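Alpha-n-acetylglucosaminidase family protein (Clostridium perfringens, PDB 4A42) probably binds carbohydrate, as a family 32 binding module of a large bacterial enzyme that removes alpha-linked N-acetylglucosamine. Local coordinates at residues 134-137 and 138-141. Sequence-based numbering, arbitrary orientation. Where two conformers were deposited one is given.
Sequences FNSE and NVKI
The F134 ring takes the CD1 methyl of I141 over one face, in a CH-pi contact. That methyl sits 4.3 Å from the centroid of the F134 ring, 24° off the normal and shifted toward the CE1–CZ rim. The I141 side chain lies about 7 Å from the bound calcium ion. V139 CG1 approaches the same ring obliquely. The other V139 methyl, CG2, packs on the stem of the phenylalanine, 4.0 Å from F134 CB. With CG1 anti to the backbone N (chi1 173°), V139 turns CG2 back into the bend. There CG2 also lies 3.8 Å from S136 OG and 3.4 Å from S136 O. This carbonyl oxygen is buried and has no polar partner in the model. S136 OG, by contrast, is satisfied by the backbone N of K89. At the outer end, one water links E137 to N138. It donates to E137 OE1 at 2.8 Å and accepts from the backbone N of N138. The E137 chain is bent at chi2 (-58°), and its carboxylate reaches the water through OE1. Residues 135-140 join strand 126-134, ending at F134, to strand 141-148, starting at I141. They pass from one sheet of the F5/8 type C beta-sandwich to the other.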
loop_
_atom_site.group_PDB
_atom_site.type_symbol
_atom_site.label_atom_id
_atom_site.label_comp_id
_atom_site.label_asym_id
_atom_site.label_seq_id
_atom_site.Cartn_x
_atom_site.Cartn_y
_atom_site.Cartn_z
ATOM N N PHE A 134 6.565 -4.114 -3.757
ATOM C CA PHE A 134 6.672 -5.431 -3.139
ATOM C C PHE A 134 7.735 -6.247 -3.846
ATOM O O PHE A 134 7.699 -6.401 -5.061
ATOM C CB PHE A 134 5.328 -6.162 -3.180
ATOM C CG PHE A 134 4.215 -5.403 -2.523
ATOM C CD1 PHE A 134 4.165 -5.285 -1.146
ATOM C CD2 PHE A 134 3.230 -4.791 -3.278
ATOM C CE1 PHE A 134 3.156 -4.578 -0.526
ATOM C CE2 PHE A 134 2.197 -4.076 -2.659
ATOM C CZ PHE A 134 2.159 -3.978 -1.283
ATOM N N ASN A 135 8.707 -6.722 -3.083
ATOM C CA ASN A 135 9.776 -7.525 -3.655
ATOM C C ASN A 135 9.898 -8.958 -3.165
ATOM O O ASN A 135 10.878 -9.603 -3.443
ATOM C CB ASN A 135 11.120 -6.816 -3.582
ATOM C CG ASN A 135 11.554 -6.556 -2.183
ATOM O OD1 ASN A 135 11.041 -5.666 -1.546
ATOM N ND2 ASN A 135 12.532 -7.315 -1.704
ATOM N N SER A 136 8.928 -9.439 -2.405
ATOM C CA SER A 136 8.936 -10.822 -1.989
ATOM C C SER A 136 8.209 -11.694 -3.012
ATOM O O SER A 136 7.655 -11.205 -3.980
ATOM C CB SER A 136 8.335 -10.993 -0.599
ATOM O OG SER A 136 7.246 -10.132 -0.420
ATOM N N GLU A 137 8.262 -12.994 -2.780
ATOM C CA GLU A 137 7.528 -13.952 -3.578
ATOM C C GLU A 137 6.157 -14.199 -2.951
ATOM O O GLU A 137 5.956 -13.964 -1.784
ATOM C CB GLU A 137 8.307 -15.255 -3.646
ATOM C CG GLU A 137 9.629 -15.144 -4.369
ATOM C CD GLU A 137 9.460 -14.647 -5.791
ATOM O OE1 GLU A 137 8.493 -15.083 -6.438
ATOM O OE2 GLU A 137 10.271 -13.830 -6.265
ATOM N N ASN A 138 5.310 -14.864 -3.828
ATOM C CA ASN A 138 3.907 -15.126 -3.488
ATOM C C ASN A 138 3.180 -13.964 -2.814
ATOM O O ASN A 138 2.463 -14.159 -1.833
ATOM C CB ASN A 138 3.743 -16.416 -2.662
ATOM C CG ASN A 138 4.606 -16.442 -1.409
ATOM O OD1 ASN A 138 4.330 -15.746 -0.427
ATOM N ND2 ASN A 138 5.646 -17.269 -1.430
ATOM N N VAL A 139 3.381 -12.747 -3.454
ATOM C CA VAL A 139 2.645 -11.644 -2.849
ATOM C C VAL A 139 1.140 -11.745 -3.047
ATOM O O VAL A 139 0.684 -11.845 -4.163
ATOM C CB VAL A 139 3.131 -10.313 -3.469
ATOM C CG1 VAL A 139 2.304 -9.149 -3.007
ATOM C CG2 VAL A 139 4.589 -10.085 -3.138
ATOM N N LYS A 140 0.376 -11.692 -1.965
ATOM C CA LYS A 140 -1.074 -11.651 -2.068
ATOM C C LYS A 140 -1.559 -10.649 -1.042
ATOM O O LYS A 140 -1.512 -10.918 0.133
ATOM C CB LYS A 140 -1.682 -13.032 -1.797
ATOM C CG LYS A 140 -1.090 -14.110 -2.668
ATOM C CD LYS A 140 -1.738 -15.463 -2.449
ATOM C CE LYS A 140 -1.190 -16.458 -3.448
ATOM N NZ LYS A 140 -1.874 -17.756 -3.408
ATOM N N ILE A 141 -2.045 -9.507 -1.489
ATOM C CA ILE A 141 -2.425 -8.448 -0.564
ATOM C C ILE A 141 -3.938 -8.423 -0.365
ATOM O O ILE A 141 -4.700 -8.224 -1.308
ATOM C CB ILE A 141 -1.937 -7.073 -1.088
ATOM C CG1 ILE A 141 -0.426 -7.095 -1.357
ATOM C CG2 ILE A 141 -2.321 -5.948 -0.113
ATOM C CD1 ILE A 141 0.418 -7.436 -0.157
HETATM O O HOH W 1 5.723 -15.082 -6.610
#